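Local coordinates for nitroreductase family protein (Lactobacillus plantarum, PDB 4QLX) that probably reduces the enone 10-oxo-(11E)-octadecenoate to 10-oxooctadecanoate with an FMN cofactor, at the expense of NADH, in the saturation of polyunsaturated fatty acids, at residues S51-H59 against D96-W107; G163-F174 against P190-A199. All coordinates share one frame; numbering follows the deposited sequence.

How the contacts relate
Both contacts are buried, and each meets its own flavin and its own fatty-acid product, at separate active sites; the centres of the contacts are about 24 Å apart. Contact 1 packs the loop leading into strand 58-63, an outermost strand of the sheet within this chain, against the turn and helix after strand 89-96. Its chemistry is mixed, with paired serine hydroxyls, an indole N-H bond and sulfur beside a ring. Contact 2 pairs strands 165-169 and 188-197 nearer the centre of the chain, where regular backbone bonds dominate. Each FMN is gripped by both subunits, one through residues 51-54 and the other through residues 167-171.

Contact 1: residues S51-H59 against D96-W107; sequences SACNLQSWH and DTQSHYVYRDVW. With FMN (flavin mononucleotide), chain J; KTC (10-oxooctadecanoic acid), chain D.
Trp107, with CG anti to its carbonyl carbon (chi1 -78°), swings its indole back toward Cys53, while Tyr103, with CG anti to the backbone N (chi1 -169°), brings its ring edge to the cysteine sulfur. The contact belongs to the nitroreductase fold: the loop before strand 58-63 crosses the start of helix 103-112 and forms a wall shared by the FMN and fatty-acid pockets. NE1 of Trp107 donates to Cys53 O at 3.0 Å; the carbonyl oxygen lies near the indole plane, but the nitrogen stands above the carbonyl plane and the bond is bent (147°). Cys53 SG comes in at the ring edge of the tyrosine, near its plane, 3.4 Å from Tyr103 CE2, a sulfur-aromatic contact. Trp107 CD1 lies over one face of that ring, offset toward its rim. Leu55 crosses Tyr103 at about a right angle, and its CD1 methyl reaches CA and CB of His100. Farther along, Ser57 OG and Ser99 OG come within 2.4 Å, so short that the exact length is doubtful, and either could be the donor. Next to it, Asp96 N bonds to Ser57 O, joining the loop to the end of strand 89-96. Asp96 OD1 accepts from Gln98 N in an Asx turn and also forms a salt bridge with Arg187, whereas OD2 shares a water with Trp58 O. Helix 118-133 adds Tyr132 against Leu55, and Ile124 and Phe128 against Tyr103. On the product side, Trp107 CH2 lies 3.4 Å from C13 of the 10-oxooctadecanoic acid, whose ketone oxygen O2 accepts a hydrogen bond from Cys53 N at 2.7 Å.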
# COMPACT_ATOMS: atom_id res chain seq x y z
N SER A 51 4.54 9.03 -1.27
CA SER A 51 3.36 9.81 -1.61
C SER A 51 3.75 10.66 -2.82
O SER A 51 4.93 11.00 -2.97
CB SER A 51 2.89 10.69 -0.43
OG SER A 51 3.88 11.67 -0.12
N ALA A 52 2.79 10.97 -3.68
CA ALA A 52 3.12 11.76 -4.87
C ALA A 52 3.69 13.11 -4.45
O ALA A 52 3.10 13.81 -3.63
CB ALA A 52 1.88 11.94 -5.76
N CYS A 53 4.85 13.44 -5.01
CA CYS A 53 5.58 14.68 -4.69
C CYS A 53 5.80 14.90 -3.20
O CYS A 53 5.92 16.05 -2.75
CB CYS A 53 4.86 15.88 -5.30
SG CYS A 53 4.97 15.94 -7.11
N ASN A 54 5.86 13.80 -2.45
CA ASN A 54 6.02 13.82 -0.98
C ASN A 54 5.01 14.75 -0.29
O ASN A 54 5.30 15.29 0.78
CB ASN A 54 7.45 14.20 -0.58
CG ASN A 54 7.79 13.76 0.86
OD1 ASN A 54 7.22 12.78 1.35
ND2 ASN A 54 8.68 14.48 1.52
N LEU A 55 3.84 14.91 -0.90
CA LEU A 55 2.78 15.76 -0.33
C LEU A 55 2.03 15.06 0.82
O LEU A 55 1.28 15.71 1.55
CB LEU A 55 1.79 16.17 -1.42
CG LEU A 55 2.39 17.08 -2.50
CD1 LEU A 55 1.34 17.40 -3.55
CD2 LEU A 55 2.91 18.35 -1.86
N GLN A 56 2.24 13.75 0.96
CA GLN A 56 1.73 13.01 2.12
C GLN A 56 0.25 13.30 2.34
O GLN A 56 -0.17 13.73 3.42
CB GLN A 56 2.55 13.39 3.36
CG GLN A 56 4.01 12.97 3.31
CD GLN A 56 4.86 13.76 4.30
OE1 GLN A 56 4.75 13.58 5.51
NE2 GLN A 56 5.71 14.66 3.78
N SER A 57 -0.54 13.09 1.28
CA SER A 57 -1.88 13.67 1.18
C SER A 57 -2.92 12.85 1.95
O SER A 57 -4.03 12.60 1.45
CB SER A 57 -2.28 13.81 -0.30
OG SER A 57 -1.34 14.63 -1.02
N TRP A 58 -2.55 12.44 3.16
CA TRP A 58 -3.42 11.59 3.98
C TRP A 58 -3.80 12.30 5.27
O TRP A 58 -3.09 13.19 5.73
CB TRP A 58 -2.74 10.27 4.31
CG TRP A 58 -1.26 10.37 4.65
CD1 TRP A 58 -0.71 10.99 5.74
CD2 TRP A 58 -0.17 9.83 3.90
NE1 TRP A 58 0.65 10.86 5.71
CE2 TRP A 58 1.01 10.15 4.60
CE3 TRP A 58 -0.07 9.09 2.71
CZ2 TRP A 58 2.28 9.77 4.14
CZ3 TRP A 58 1.19 8.71 2.26
CH2 TRP A 58 2.35 9.05 2.98
N HIS A 59 -4.93 11.91 5.84
CA HIS A 59 -5.36 12.43 7.13
C HIS A 59 -6.00 11.30 7.92
O HIS A 59 -6.81 10.55 7.38
CB HIS A 59 -6.34 13.59 6.97
CG HIS A 59 -6.65 14.28 8.26
ND1 HIS A 59 -5.90 15.33 8.73
CD2 HIS A 59 -7.61 14.05 9.19
CE1 HIS A 59 -6.38 15.73 9.90
NE2 HIS A 59 -7.42 14.97 10.20
N ASP A 96 -6.39 14.29 1.47
CA ASP A 96 -6.27 15.75 1.57
C ASP A 96 -6.10 16.36 0.19
O ASP A 96 -5.01 16.33 -0.38
CB ASP A 96 -5.10 16.12 2.48
CG ASP A 96 -4.94 17.63 2.68
OD1 ASP A 96 -5.78 18.41 2.18
OD2 ASP A 96 -3.97 18.02 3.37
N THR A 97 -7.17 16.93 -0.35
CA THR A 97 -7.15 17.46 -1.71
C THR A 97 -6.63 18.90 -1.76
O THR A 97 -6.77 19.58 -2.78
CB THR A 97 -8.54 17.39 -2.36
OG1 THR A 97 -9.42 18.33 -1.72
CG2 THR A 97 -9.11 15.98 -2.23
N GLN A 98 -6.06 19.37 -0.66
CA GLN A 98 -5.42 20.67 -0.64
C GLN A 98 -3.97 20.53 -0.22
O GLN A 98 -3.32 21.52 0.12
CB GLN A 98 -6.17 21.63 0.29
CG GLN A 98 -7.56 22.02 -0.21
CD GLN A 98 -8.33 22.85 0.80
OE1 GLN A 98 -7.78 23.26 1.82
NE2 GLN A 98 -9.60 23.08 0.53
N SER A 99 -3.46 19.31 -0.25
CA SER A 99 -2.09 19.04 0.21
C SER A 99 -1.04 19.76 -0.64
O SER A 99 0.07 20.04 -0.17
CB SER A 99 -1.82 17.53 0.23
OG SER A 99 -1.68 17.02 -1.09
N HIS A 100 -1.38 20.07 -1.89
CA HIS A 100 -0.44 20.71 -2.81
C HIS A 100 -0.32 22.21 -2.57
O HIS A 100 0.46 22.89 -3.23
CB HIS A 100 -0.86 20.46 -4.27
CG HIS A 100 -2.23 20.95 -4.59
ND1 HIS A 100 -3.37 20.37 -4.07
CD2 HIS A 100 -2.66 21.98 -5.35
CE1 HIS A 100 -4.43 21.00 -4.52
NE2 HIS A 100 -4.03 21.99 -5.30
N TYR A 101 -1.11 22.74 -1.64
CA TYR A 101 -1.05 24.16 -1.32
C TYR A 101 0.35 24.54 -0.82
O TYR A 101 0.79 25.68 -0.99
CB TYR A 101 -2.11 24.54 -0.28
CG TYR A 101 -3.54 24.66 -0.82
CD1 TYR A 101 -3.84 24.33 -2.14
CD2 TYR A 101 -4.57 25.13 -0.02
CE1 TYR A 101 -5.14 24.44 -2.63
CE2 TYR A 101 -5.88 25.25 -0.50
CZ TYR A 101 -6.15 24.90 -1.81
OH TYR A 101 -7.45 25.01 -2.30
N VAL A 102 1.06 23.59 -0.21
CA VAL A 102 2.39 23.88 0.34
C VAL A 102 3.53 23.39 -0.56
O VAL A 102 4.69 23.44 -0.15
CB VAL A 102 2.58 23.24 1.74
CG1 VAL A 102 1.69 23.92 2.77
CG2 VAL A 102 2.30 21.76 1.69
N TYR A 103 3.19 22.95 -1.77
CA TYR A 103 4.16 22.33 -2.68
C TYR A 103 5.44 23.16 -2.81
O TYR A 103 6.53 22.66 -2.53
CB TYR A 103 3.53 22.13 -4.07
CG TYR A 103 4.34 21.27 -5.02
CD1 TYR A 103 5.58 21.70 -5.52
CD2 TYR A 103 3.87 20.05 -5.45
CE1 TYR A 103 6.32 20.91 -6.39
CE2 TYR A 103 4.61 19.26 -6.31
CZ TYR A 103 5.83 19.69 -6.78
OH TYR A 103 6.55 18.90 -7.64
N ARG A 104 5.30 24.42 -3.21
CA ARG A 104 6.46 25.26 -3.50
C ARG A 104 7.36 25.46 -2.27
O ARG A 104 8.58 25.45 -2.39
CB ARG A 104 6.02 26.62 -4.04
CG ARG A 104 7.18 27.55 -4.39
CD ARG A 104 6.67 28.86 -4.94
NE ARG A 104 5.76 28.67 -6.07
CZ ARG A 104 6.16 28.51 -7.33
NH1 ARG A 104 7.45 28.51 -7.62
NH2 ARG A 104 5.26 28.34 -8.29
N ASP A 105 6.75 25.65 -1.11
CA ASP A 105 7.50 25.89 0.13
C ASP A 105 8.25 24.64 0.56
O ASP A 105 9.42 24.69 0.95
CB ASP A 105 6.56 26.34 1.25
CG ASP A 105 6.05 27.75 1.06
OD1 ASP A 105 6.78 28.57 0.46
OD2 ASP A 105 4.92 28.04 1.51
N VAL A 106 7.54 23.52 0.50
CA VAL A 106 8.08 22.22 0.85
C VAL A 106 9.32 21.82 0.02
O VAL A 106 10.33 21.38 0.59
CB VAL A 106 6.98 21.15 0.70
CG1 VAL A 106 7.54 19.84 0.20
CG2 VAL A 106 6.24 20.98 2.02
N TRP A 107 9.26 21.96 -1.30
CA TRP A 107 10.41 21.58 -2.10
C TRP A 107 11.50 22.67 -2.05
O TRP A 107 12.68 22.38 -2.25
CB TRP A 107 9.96 21.24 -3.53
CG TRP A 107 9.36 19.86 -3.51
CD1 TRP A 107 8.03 19.53 -3.55
CD2 TRP A 107 10.07 18.63 -3.35
NE1 TRP A 107 7.88 18.15 -3.44
CE2 TRP A 107 9.12 17.59 -3.32
CE3 TRP A 107 11.43 18.31 -3.24
CZ2 TRP A 107 9.48 16.25 -3.19
CZ3 TRP A 107 11.79 16.98 -3.11
CH2 TRP A 107 10.82 15.97 -3.09
N1 FMN J . 8.76 10.05 -8.14
C2 FMN J . 9.22 10.51 -9.36
O2 FMN J . 10.41 10.79 -9.50
N3 FMN J . 8.34 10.70 -10.41
C4 FMN J . 7.00 10.41 -10.26
O4 FMN J . 6.21 10.56 -11.18
C4A FMN J . 6.54 9.93 -9.05
N5 FMN J . 5.20 9.64 -8.92
C5A FMN J . 4.72 9.15 -7.73
C6 FMN J . 3.36 8.84 -7.64
C7 FMN J . 2.86 8.34 -6.45
C7M FMN J . 1.41 8.01 -6.32
C8 FMN J . 3.71 8.13 -5.38
C8M FMN J . 3.14 7.58 -4.11
C9 FMN J . 5.08 8.44 -5.47
C9A FMN J . 5.59 8.95 -6.66
N10 FMN J . 6.95 9.28 -6.78
C10 FMN J . 7.42 9.75 -7.99
C1' FMN J . 7.92 9.08 -5.65
C2' FMN J . 7.76 10.23 -4.62
O2' FMN J . 8.28 11.47 -5.13
C3' FMN J . 8.39 9.84 -3.27
O3' FMN J . 7.66 8.74 -2.72
C4' FMN J . 8.37 10.95 -2.22
O4' FMN J . 9.20 12.02 -2.57
C5' FMN J . 8.82 10.42 -0.86
O5' FMN J . 10.14 9.94 -0.97
P FMN J . 10.54 8.40 -0.66
O1P FMN J . 10.19 8.05 0.76
O2P FMN J . 9.77 7.49 -1.58
O3P FMN J . 12.04 8.28 -0.91
O1 KTC D . 16.75 12.62 -6.62
C17 KTC D . 16.75 13.85 -6.59
O KTC D . 17.81 14.52 -7.06
C16 KTC D . 15.56 14.58 -6.04
C15 KTC D . 14.33 13.73 -6.29
C14 KTC D . 13.26 14.54 -6.97
C13 KTC D . 12.09 14.70 -6.01
C12 KTC D . 10.89 13.94 -6.54
C11 KTC D . 10.09 14.81 -7.48
C10 KTC D . 8.62 14.47 -7.30
C9 KTC D . 8.16 13.53 -8.41
C8 KTC D . 6.78 13.06 -8.05
O2 KTC D . 6.58 12.55 -6.95
C7 KTC D . 5.67 13.22 -9.07
C6 KTC D . 4.41 12.54 -8.56
C5 KTC D . 3.45 12.24 -9.69
C4 KTC D . 2.42 13.35 -9.81
C3 KTC D . 1.45 13.08 -10.96
C2 KTC D . 0.72 14.37 -11.35
C1 KTC D . 0.27 15.12 -10.10
C KTC D . -0.56 16.34 -10.42
O HOH W 1 -2.35 16.12 4.96

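Contact 2: residues G163-F174 against P190-A199; sequences GYDANAFSGIDF and PVMGIAIGKA. With FMN (flavin mononucleotide), chain C; KTC (10-oxooctadecanoic acid), chain I.
Strands 165-169 and 190-197 run antiparallel at 164°, with axes 4.6 Å apart at their closest, and six backbone hydrogen bonds join Asp165 to Gly197, Asn167 to Ala195 and Phe169 to Gly193. Phe169 has CG between its backbone N and carbonyl carbon (chi1 68°), which folds the ring across the neighbouring strand. Gly193 CA sits over one ring face, 4.0 Å from the centroid, in a CH-pi contact, and a side chain at Gly193 would collide with that ring. Phe169 CE1 lies 4.2 Å from Ala195 CB, and the ring also packs on Ile90. With an alanine in place of Phe169, Gly193 CA is likely to lose its aromatic cover and a gap to open beside Ala195 CB and Ile90. On the other face of the sheet, Ile194 CD1 meets Ala168 CB at 3.7 Å, with Leu156 of helix 137-161 packed behind. Beyond the pairing, Phe174 CD1 lies 3.8 Å from Pro190 CG, while Ile172 CG1 rests over the centre of the Phe174 ring. A water bridges Asp165 OD2 and Ala199 N; Asp165 OD1 is held by Arg160. Val191 and Met192 form a classic beta bulge opposite Ile93. Just past strand 165-169, Ser170 N donates to flavin N5 at 3.1 Å and Gly171 N bonds weakly to O4, backbone contacts that form one part of the nitroreductase FMN site.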
# COMPACT_ATOMS: atom_id res chain seq x y z
N GLY A 163 2.27 -7.06 16.58
CA GLY A 163 1.65 -8.20 17.23
C GLY A 163 0.13 -8.18 17.18
O GLY A 163 -0.52 -9.02 17.80
N TYR A 164 -0.44 -7.24 16.43
CA TYR A 164 -1.88 -7.14 16.28
C TYR A 164 -2.35 -7.73 14.95
O TYR A 164 -1.61 -8.46 14.29
CB TYR A 164 -2.32 -5.67 16.39
CG TYR A 164 -1.95 -5.08 17.73
CD1 TYR A 164 -2.39 -5.67 18.91
CD2 TYR A 164 -1.15 -3.95 17.83
CE1 TYR A 164 -2.04 -5.16 20.15
CE2 TYR A 164 -0.79 -3.43 19.06
CZ TYR A 164 -1.25 -4.04 20.22
OH TYR A 164 -0.92 -3.54 21.46
N ASP A 165 -3.58 -7.41 14.58
CA ASP A 165 -4.11 -7.74 13.28
C ASP A 165 -5.10 -6.67 12.90
O ASP A 165 -5.36 -5.77 13.69
CB ASP A 165 -4.76 -9.13 13.28
CG ASP A 165 -3.75 -10.23 13.06
OD1 ASP A 165 -3.22 -10.33 11.93
OD2 ASP A 165 -3.46 -10.96 14.03
N ALA A 166 -5.66 -6.78 11.69
CA ALA A 166 -6.37 -5.64 11.12
C ALA A 166 -7.23 -5.99 9.92
O ALA A 166 -7.01 -6.98 9.22
CB ALA A 166 -5.34 -4.54 10.74
N ASN A 167 -8.21 -5.13 9.66
CA ASN A 167 -9.03 -5.23 8.48
C ASN A 167 -9.15 -3.86 7.85
O ASN A 167 -9.45 -2.88 8.54
CB ASN A 167 -10.42 -5.78 8.82
CG ASN A 167 -11.41 -5.64 7.66
OD1 ASN A 167 -12.45 -4.99 7.79
ND2 ASN A 167 -11.09 -6.25 6.53
N ALA A 168 -8.90 -3.78 6.54
CA ALA A 168 -9.15 -2.56 5.78
C ALA A 168 -10.57 -2.65 5.25
O ALA A 168 -11.03 -3.75 4.92
CB ALA A 168 -8.13 -2.39 4.64
N PHE A 169 -11.29 -1.53 5.24
CA PHE A 169 -12.67 -1.56 4.76
C PHE A 169 -13.14 -0.23 4.20
O PHE A 169 -12.84 0.83 4.76
CB PHE A 169 -13.63 -2.03 5.87
CG PHE A 169 -13.78 -1.06 7.01
CD1 PHE A 169 -12.93 -1.12 8.10
CD2 PHE A 169 -14.77 -0.09 6.98
CE1 PHE A 169 -13.07 -0.24 9.15
CE2 PHE A 169 -14.91 0.81 8.03
CZ PHE A 169 -14.05 0.73 9.12
N SER A 170 -13.87 -0.27 3.09
CA SER A 170 -14.44 0.93 2.50
C SER A 170 -15.94 0.80 2.35
O SER A 170 -16.56 1.58 1.62
CB SER A 170 -13.79 1.22 1.15
OG SER A 170 -14.09 0.19 0.22
N GLY A 171 -16.53 -0.18 3.04
CA GLY A 171 -17.98 -0.34 3.05
C GLY A 171 -18.58 0.73 3.93
O GLY A 171 -18.91 0.48 5.09
N ILE A 172 -18.69 1.94 3.38
CA ILE A 172 -19.12 3.10 4.16
C ILE A 172 -20.13 3.94 3.41
O ILE A 172 -20.37 3.74 2.23
CB ILE A 172 -17.93 3.98 4.55
CG1 ILE A 172 -17.21 4.49 3.29
CG2 ILE A 172 -16.96 3.21 5.43
CD1 ILE A 172 -16.08 5.50 3.57
N ASP A 173 -20.72 4.90 4.11
CA ASP A 173 -21.58 5.90 3.49
C ASP A 173 -20.70 7.04 3.00
O ASP A 173 -20.31 7.92 3.77
CB ASP A 173 -22.63 6.38 4.49
CG ASP A 173 -23.66 7.32 3.86
OD1 ASP A 173 -23.30 8.14 3.00
OD2 ASP A 173 -24.84 7.23 4.24
N PHE A 174 -20.38 7.05 1.71
CA PHE A 174 -19.40 7.99 1.19
C PHE A 174 -19.88 9.43 1.18
O PHE A 174 -19.07 10.35 1.16
CB PHE A 174 -18.98 7.57 -0.22
CG PHE A 174 -18.01 6.42 -0.23
CD1 PHE A 174 -16.65 6.65 -0.11
CD2 PHE A 174 -18.46 5.12 -0.36
CE1 PHE A 174 -15.75 5.59 -0.11
CE2 PHE A 174 -17.57 4.06 -0.36
CZ PHE A 174 -16.21 4.30 -0.24
N PRO A 190 -13.27 10.72 1.68
CA PRO A 190 -13.13 9.46 2.41
C PRO A 190 -12.49 8.38 1.55
O PRO A 190 -12.77 8.31 0.35
CB PRO A 190 -14.57 9.10 2.77
CG PRO A 190 -15.38 9.72 1.69
CD PRO A 190 -14.66 10.95 1.23
N VAL A 191 -11.64 7.54 2.15
CA VAL A 191 -11.00 6.47 1.41
C VAL A 191 -11.26 5.10 2.04
O VAL A 191 -11.94 4.26 1.45
CB VAL A 191 -9.49 6.71 1.28
CG1 VAL A 191 -8.79 5.51 0.64
CG2 VAL A 191 -9.23 7.99 0.46
N MET A 192 -10.73 4.87 3.24
CA MET A 192 -10.91 3.58 3.90
C MET A 192 -10.71 3.65 5.40
O MET A 192 -9.99 4.51 5.91
CB MET A 192 -9.96 2.52 3.30
CG MET A 192 -8.47 2.77 3.61
SD MET A 192 -7.33 1.45 3.12
CE MET A 192 -7.18 1.77 1.36
N GLY A 193 -11.35 2.73 6.12
CA GLY A 193 -11.07 2.55 7.54
C GLY A 193 -10.10 1.40 7.74
O GLY A 193 -10.07 0.45 6.95
N ILE A 194 -9.29 1.50 8.78
CA ILE A 194 -8.43 0.39 9.19
C ILE A 194 -8.82 0.00 10.61
O ILE A 194 -8.54 0.74 11.55
CB ILE A 194 -6.93 0.75 9.16
CG1 ILE A 194 -6.48 1.28 7.79
CG2 ILE A 194 -6.08 -0.44 9.59
CD1 ILE A 194 -6.66 0.33 6.63
N ALA A 195 -9.48 -1.14 10.77
CA ALA A 195 -9.80 -1.63 12.11
C ALA A 195 -8.61 -2.40 12.65
O ALA A 195 -8.07 -3.23 11.94
CB ALA A 195 -11.06 -2.51 12.10
N ILE A 196 -8.21 -2.14 13.89
CA ILE A 196 -7.04 -2.78 14.48
C ILE A 196 -7.35 -3.38 15.86
O ILE A 196 -8.08 -2.78 16.65
CB ILE A 196 -5.87 -1.76 14.64
CG1 ILE A 196 -5.55 -1.06 13.31
CG2 ILE A 196 -4.63 -2.42 15.23
CD1 ILE A 196 -4.35 -0.06 13.41
N GLY A 197 -6.78 -4.55 16.15
CA GLY A 197 -6.84 -5.12 17.49
C GLY A 197 -6.16 -6.47 17.55
O GLY A 197 -5.48 -6.86 16.60
N LYS A 198 -6.30 -7.17 18.67
CA LYS A 198 -5.84 -8.56 18.80
C LYS A 198 -6.89 -9.49 18.24
O LYS A 198 -8.07 -9.35 18.54
CB LYS A 198 -5.58 -8.95 20.26
CG LYS A 198 -4.21 -8.60 20.81
CD LYS A 198 -3.15 -9.56 20.30
CE LYS A 198 -3.45 -10.99 20.70
NZ LYS A 198 -2.34 -11.91 20.27
N ALA A 199 -6.45 -10.46 17.45
CA ALA A 199 -7.37 -11.42 16.85
C ALA A 199 -8.11 -12.18 17.93
O ALA A 199 -7.53 -12.54 18.97
CB ALA A 199 -6.62 -12.39 15.94
N1 FMN C . -13.75 -6.32 4.34
C2 FMN C . -14.98 -6.19 4.95
O2 FMN C . -15.40 -7.06 5.71
N3 FMN C . -15.77 -5.09 4.72
C4 FMN C . -15.32 -4.10 3.88
O4 FMN C . -16.02 -3.12 3.66
C4A FMN C . -14.09 -4.23 3.25
N5 FMN C . -13.66 -3.24 2.41
C5A FMN C . -12.43 -3.33 1.80
C6 FMN C . -12.06 -2.28 0.97
C7 FMN C . -10.83 -2.32 0.34
C7M FMN C . -10.40 -1.20 -0.55
C8 FMN C . -9.99 -3.41 0.54
C8M FMN C . -8.67 -3.40 -0.16
C9 FMN C . -10.37 -4.46 1.38
C9A FMN C . -11.61 -4.42 2.02
N10 FMN C . -12.06 -5.45 2.87
C10 FMN C . -13.30 -5.34 3.48
C1' FMN C . -11.24 -6.68 3.15
C2' FMN C . -11.24 -7.60 1.91
O2' FMN C . -12.47 -8.27 1.79
C3' FMN C . -10.10 -8.61 1.93
O3' FMN C . -8.88 -7.90 1.80
C4' FMN C . -10.15 -9.65 0.80
O4' FMN C . -11.29 -10.48 0.88
C5' FMN C . -8.90 -10.52 0.83
O5' FMN C . -8.77 -11.18 2.07
P FMN C . -7.46 -10.94 2.99
O1P FMN C . -7.65 -11.75 4.25
O2P FMN C . -7.33 -9.46 3.31
O3P FMN C . -6.21 -11.40 2.27
O1 KTC I . -17.17 -14.82 7.90
C17 KTC I . -16.26 -14.16 7.40
O KTC I . -15.01 -14.28 7.86
C16 KTC I . -16.55 -13.20 6.27
C15 KTC I . -15.70 -13.59 5.07
C14 KTC I . -15.19 -12.35 4.35
C13 KTC I . -16.33 -11.55 3.75
C12 KTC I . -15.81 -10.38 2.93
C11 KTC I . -16.91 -9.85 2.02
C10 KTC I . -16.41 -8.66 1.19
C9 KTC I . -16.25 -7.42 2.05
C8 KTC I . -15.56 -6.37 1.22
O2 KTC I . -14.40 -6.55 0.85
C7 KTC I . -16.30 -5.12 0.83
C6 KTC I . -15.39 -4.25 -0.01
C5 KTC I . -15.79 -2.79 0.12
C4 KTC I . -16.72 -2.39 -1.02
C3 KTC I . -17.59 -1.24 -0.55
C2 KTC I . -17.74 -0.19 -1.63
C1 KTC I . -19.07 0.55 -1.48
C KTC I . -19.28 1.11 -0.09
O HOH W 2 -3.84 -10.36 16.65